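Local coordinates for protein 3-hydroxyadipyl-CoA dehydrogenase (Escherichia coli, PDB 3MOG) that catalyses the NAD(+)-dependent oxidation of 3-hydroxyadipyl-CoA to 3-oxoadipyl-CoA in the phenylacetate degradation pathway, at residues Thr325-Gln331 / Asp384-Met388; Arg339-Val343 / Ile354-Asn360. One frame throughout, in Å; residues are numbered along the deposited sequence.

Contact 1: residues Thr325-Gln331 / Asp384-Met388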
loop_
_atom_site.group_PDB
_atom_site.type_symbol
_atom_site.label_atom_id
_atom_site.label_comp_id
_atom_site.label_asym_id
_atom_site.label_seq_id
_atom_site.Cartn_x
_atom_site.Cartn_y
_atom_site.Cartn_z
ATOM N N THR C 325 8.687 -29.775 2.007
ATOM C CA THR C 325 7.668 -28.707 1.833
ATOM C C THR C 325 7.679 -28.083 0.445
ATOM O O THR C 325 8.742 -27.749 -0.093
ATOM C CB THR C 325 7.746 -27.591 2.919
ATOM O OG1 THR C 325 6.651 -26.688 2.746
ATOM C CG2 THR C 325 9.074 -26.809 2.880
ATOM N N GLN C 326 6.482 -27.999 -0.131
ATOM C CA GLN C 326 6.189 -27.247 -1.348
ATOM C C GLN C 326 5.263 -26.062 -0.993
ATOM O O GLN C 326 4.726 -25.376 -1.880
ATOM C CB GLN C 326 5.491 -28.158 -2.368
ATOM C CG GLN C 326 6.335 -29.376 -2.809
ATOM C CD GLN C 326 5.541 -30.413 -3.612
ATOM O OE1 GLN C 326 4.487 -30.113 -4.178
ATOM N NE2 GLN C 326 6.059 -31.635 -3.669
ATOM N N GLY C 327 5.043 -25.850 0.302
ATOM C CA GLY C 327 4.240 -24.717 0.756
ATOM C C GLY C 327 2.816 -25.061 1.126
ATOM O O GLY C 327 2.032 -24.176 1.488
ATOM N N GLU C 328 2.478 -26.343 1.007
ATOM C CA GLU C 328 1.214 -26.867 1.514
ATOM C C GLU C 328 1.418 -27.459 2.896
ATOM O O GLU C 328 2.487 -27.980 3.197
ATOM C CB GLU C 328 0.656 -27.918 0.568
ATOM C CG GLU C 328 0.339 -27.396 -0.823
ATOM C CD GLU C 328 -0.278 -28.467 -1.704
ATOM O OE1 GLU C 328 -1.525 -28.500 -1.829
ATOM O OE2 GLU C 328 0.490 -29.289 -2.252
ATOM N N THR C 329 0.405 -27.353 3.752
ATOM C CA THR C 329 0.519 -27.873 5.113
ATOM C C THR C 329 0.410 -29.395 5.132
ATOM O O THR C 329 -0.216 -29.998 4.264
ATOM C CB THR C 329 -0.568 -27.308 6.058
ATOM O OG1 THR C 329 -1.852 -27.733 5.603
ATOM C CG2 THR C 329 -0.517 -25.771 6.114
ATOM N N ALA C 330 1.026 -29.995 6.141
ATOM C CA ALA C 330 0.857 -31.409 6.452
ATOM C C ALA C 330 -0.618 -31.786 6.555
ATOM O O ALA C 330 -1.038 -32.799 5.984
ATOM C CB ALA C 330 1.604 -31.747 7.738
ATOM N N GLN C 331 -1.406 -30.945 7.234
ATOM C CA GLN C 331 -2.846 -31.167 7.386
ATOM C C GLN C 331 -3.601 -31.201 6.057
ATOM O O GLN C 331 -4.445 -32.076 5.848
ATOM C CB GLN C 331 -3.471 -30.144 8.354
ATOM C CG GLN C 331 -4.917 -30.475 8.800
ATOM C CD GLN C 331 -5.027 -31.520 9.949
ATOM O OE1 GLN C 331 -4.150 -32.364 10.153
ATOM N NE2 GLN C 331 -6.129 -31.449 10.695
ATOM N N ASP C 384 2.681 -26.349 11.944
ATOM C CA ASP C 384 2.383 -26.719 10.566
ATOM C C ASP C 384 2.192 -25.443 9.721
ATOM O O ASP C 384 1.079 -25.038 9.390
ATOM C CB ASP C 384 1.145 -27.634 10.541
ATOM C CG ASP C 384 0.980 -28.383 9.224
ATOM O OD1 ASP C 384 1.886 -28.356 8.367
ATOM O OD2 ASP C 384 -0.079 -29.012 9.046
ATOM N N TYR C 385 3.325 -24.844 9.379
ATOM C CA TYR C 385 3.418 -23.526 8.789
ATOM C C TYR C 385 3.824 -23.663 7.313
ATOM O O TYR C 385 4.861 -24.259 7.016
ATOM C CB TYR C 385 4.494 -22.776 9.566
ATOM C CG TYR C 385 4.688 -21.313 9.264
ATOM C CD1 TYR C 385 3.643 -20.381 9.440
ATOM C CD2 TYR C 385 5.946 -20.836 8.885
ATOM C CE1 TYR C 385 3.849 -19.033 9.208
ATOM C CE2 TYR C 385 6.159 -19.481 8.648
ATOM C CZ TYR C 385 5.107 -18.586 8.816
ATOM O OH TYR C 385 5.314 -17.249 8.583
ATOM N N PRO C 386 2.999 -23.125 6.397
ATOM C CA PRO C 386 3.231 -23.176 4.956
ATOM C C PRO C 386 4.651 -22.773 4.572
ATOM O O PRO C 386 5.131 -21.721 4.988
ATOM C CB PRO C 386 2.216 -22.169 4.410
ATOM C CG PRO C 386 1.085 -22.246 5.345
ATOM C CD PRO C 386 1.720 -22.454 6.713
ATOM N N GLY C 387 5.345 -23.637 3.832
ATOM C CA GLY C 387 6.695 -23.328 3.387
ATOM C C GLY C 387 7.745 -23.432 4.480
ATOM O O GLY C 387 8.943 -23.342 4.204
ATOM N N MET C 388 7.282 -23.626 5.717
ATOM C CA MET C 388 8.124 -23.751 6.912
ATOM C C MET C 388 9.097 -22.577 7.065
ATOM O O MET C 388 8.655 -21.425 7.062
ATOM C CB MET C 388 8.804 -25.136 6.976
ATOM C CG MET C 388 7.814 -26.311 6.910
ATOM S SD MET C 388 6.899 -26.554 8.439
ATOM C CE MET C 388 8.006 -27.745 9.154
HETATM O O HOH W 1 4.496 -26.553 4.148
#

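Contact 2: residues Arg339-Val343 / Ile354-Asn360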
loop_
_atom_site.group_PDB
_atom_site.type_symbol
_atom_site.label_atom_id
_atom_site.label_comp_id
_atom_site.label_asym_id
_atom_site.label_seq_id
_atom_site.Cartn_x
_atom_site.Cartn_y
_atom_site.Cartn_z
ATOM N N ARG C 339 -3.969 -40.242 4.623
ATOM C CA ARG C 339 -2.813 -40.928 5.191
ATOM C C ARG C 339 -2.208 -39.922 6.158
ATOM O O ARG C 339 -2.448 -38.730 6.002
ATOM C CB ARG C 339 -1.771 -41.210 4.102
ATOM C CG ARG C 339 -2.213 -42.126 2.992
ATOM C CD ARG C 339 -1.396 -41.905 1.726
ATOM N NE ARG C 339 -0.015 -42.380 1.853
ATOM C CZ ARG C 339 0.366 -43.652 1.748
ATOM N NH1 ARG C 339 -0.527 -44.619 1.528
ATOM N NH2 ARG C 339 1.647 -43.962 1.879
ATOM N N PRO C 340 -1.410 -40.385 7.142
ATOM C CA PRO C 340 -0.653 -39.445 7.948
ATOM C C PRO C 340 0.480 -38.836 7.135
ATOM O O PRO C 340 1.005 -39.498 6.233
ATOM C CB PRO C 340 -0.053 -40.321 9.057
ATOM C CG PRO C 340 -0.795 -41.593 9.006
ATOM C CD PRO C 340 -1.182 -41.770 7.586
ATOM N N VAL C 341 0.842 -37.589 7.458
ATOM C CA VAL C 341 1.871 -36.845 6.735
ATOM C C VAL C 341 2.753 -36.052 7.697
ATOM O O VAL C 341 2.259 -35.352 8.589
ATOM C CB VAL C 341 1.262 -35.895 5.650
ATOM C CG1 VAL C 341 2.336 -35.050 4.987
ATOM C CG2 VAL C 341 0.534 -36.670 4.579
ATOM N N VAL C 342 4.067 -36.188 7.526
ATOM C CA VAL C 342 5.011 -35.279 8.152
ATOM C C VAL C 342 5.650 -34.410 7.051
ATOM O O VAL C 342 6.162 -34.926 6.051
ATOM C CB VAL C 342 6.076 -36.033 8.996
ATOM C CG1 VAL C 342 7.066 -35.050 9.646
ATOM C CG2 VAL C 342 5.408 -36.876 10.061
ATOM N N VAL C 343 5.577 -33.093 7.221
ATOM C CA VAL C 343 6.240 -32.165 6.307
ATOM C C VAL C 343 7.658 -31.843 6.822
ATOM O O VAL C 343 7.835 -31.538 7.993
ATOM C CB VAL C 343 5.389 -30.885 6.082
ATOM C CG1 VAL C 343 6.236 -29.725 5.592
ATOM C CG2 VAL C 343 4.267 -31.170 5.080
ATOM N N ILE C 354 10.448 -30.102 11.131
ATOM C CA ILE C 354 9.337 -30.952 10.695
ATOM C C ILE C 354 8.024 -30.480 11.307
ATOM O O ILE C 354 8.018 -29.780 12.315
ATOM C CB ILE C 354 9.535 -32.475 11.053
ATOM C CG1 ILE C 354 9.384 -32.717 12.562
ATOM C CG2 ILE C 354 10.875 -33.021 10.522
ATOM C CD1 ILE C 354 8.953 -34.121 12.916
ATOM N N ALA C 355 6.917 -30.837 10.670
ATOM C CA ALA C 355 5.607 -30.582 11.242
ATOM C C ALA C 355 4.751 -31.765 10.920
ATOM O O ALA C 355 4.776 -32.269 9.791
ATOM C CB ALA C 355 4.982 -29.296 10.680
ATOM N N ALA C 356 4.027 -32.226 11.935
ATOM C CA ALA C 356 3.092 -33.332 11.791
ATOM C C ALA C 356 1.716 -32.751 11.561
ATOM O O ALA C 356 1.370 -31.731 12.156
ATOM C CB ALA C 356 3.079 -34.158 13.050
ATOM N N ALA C 357 0.934 -33.382 10.692
ATOM C CA ALA C 357 -0.479 -33.048 10.601
ATOM C C ALA C 357 -1.134 -33.373 11.944
ATOM O O ALA C 357 -0.850 -34.414 12.542
ATOM C CB ALA C 357 -1.123 -33.821 9.490
ATOM N N ALA C 358 -1.975 -32.463 12.427
ATOM C CA ALA C 358 -2.762 -32.665 13.660
ATOM C C ALA C 358 -3.447 -34.027 13.709
ATOM O O ALA C 358 -3.521 -34.643 14.769
ATOM C CB ALA C 358 -3.809 -31.555 13.806
ATOM N N VAL C 359 -3.915 -34.477 12.539
ATOM C CA VAL C 359 -4.597 -35.760 12.333
ATOM C C VAL C 359 -3.682 -37.008 12.428
ATOM O O VAL C 359 -4.182 -38.139 12.444
ATOM C CB VAL C 359 -5.395 -35.734 10.979
ATOM C CG1 VAL C 359 -4.537 -36.179 9.799
ATOM C CG2 VAL C 359 -6.666 -36.561 11.056
ATOM N N ASN C 360 -2.360 -36.811 12.488
ATOM C CA ASN C 360 -1.429 -37.929 12.677
ATOM C C ASN C 360 -1.604 -38.559 14.046
ATOM O O ASN C 360 -1.716 -37.841 15.049
ATOM C CB ASN C 360 0.039 -37.497 12.566
ATOM C CG ASN C 360 0.489 -37.265 11.138
ATOM O OD1 ASN C 360 -0.321 -37.155 10.223
ATOM N ND2 ASN C 360 1.802 -37.176 10.945
#

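Contact 1: residues Thr325-Gln331 / Asp384-Met388
At the amino-terminal end of helix 330-337, in the reduced Rossmann-fold domain, the first amides donate hydrogen bonds to a carboxylate from the loop after strand 378-381. Asp-384 reaches them with both oxygens: Ala-330 N donates to Asp-384 OD1 (2.9 Å) and Gln-331 N to Asp-384 OD2 (3.0 Å), so two amides of the first turn, which have no acceptor in the helix itself, are satisfied by one side chain. Thr-329 is the N-cap residue and serves the next amide, its OG1 accepting from Ala-332 N. Its CG2 lies 3.9 Å from Pro-386 CG, an apolar touch beside the polar one.

Ahead of the helix, the backbones come close where two glycines meet, with Gly-327 CA 3.4 Å from Gly-387 N. Both have positive phi, and at Gly-327 a CB would jam against Gln-326 O; Gly-387 falls within a type II turn from Tyr-385 to Met-388, closed by Met-388 N to Tyr-385 O (2.8 Å). Thr-325 OG1 accepts from Gly-327 N (3.0 Å) in an ST turn. A water bridges the two segments: it donates to Glu-328 O (2.6 Å), accepts from Gly-387 N (3.1 Å) and is hydrogen-bonded to Thr-325 OG1 (2.6 Å).

The contact thus joins the turn between strand 320-324 and helix 330-337 to the loop before helix 390-406. Met-388 packs on strands 341-345 and 351-356, while Pro-386 meets Leu-448 and Tyr-452 of helix 438-452.

Contact 2: residues Arg339-Val343 / Ile354-Asn360
Main-chain hydrogen bonds join the two strands in antiparallel fashion. Val-343 and Ala-355 form a hydrogen-bonded pair, with Val-343 N to Ala-355 O at 2.8 Å and Ala-355 N to Val-343 O at 2.9 Å; Val-342 and Ala-356 form the adjacent non-hydrogen-bonded pair. Ala-357 N extends the pattern to Val-341 O (3.2 Å).

Beyond this point a side chain takes over. A type I turn from Ala-357 to Asn-360 brings the Asn-360 amide alongside Val-341, where OD1 accepts from Val-341 N (3.0 Å) and ND2 donates to Val-341 O (3.0 Å), mimicking a strand neighbour after the main chain has turned off.

Apolar contacts are lighter: Val-342 CG1 lies 3.8 Å from Ile-354 CB. On this face Ile-354 packs against helix 362-373; on the other, Val-343 meets Ala-330 of helix 330-337.

With strands 320-324 and 378-381 on its flanks, this beta hairpin sits inside a mixed sheet with helices on both faces, as befits a reduced Rossmann-type domain.

Overall arrangement
Both contacts belong to the reduced Rossmann-type domain, with centres about 10 Å apart, and helix 330-337 connects them. Contact 1 holds the start of this helix, and the chain leaving its end enters strand 341-345 of contact 2. They also touch directly: Gln-331 OE1 lies 3.2 Å from Val-359 N, a probable hydrogen bond to the turn after the second hairpin strand, and Ala-330 CB lies 3.4 Å from Ala-357 N. Met-388 of contact 1 packs against Val-343 and Ala-355, on the hairpin face that helix 330-337 also meets. The GxGxxG pattern expected for NAD binding, at Gly-12, Gly-14 and Gly-17, belongs to the separate amino-terminal domain.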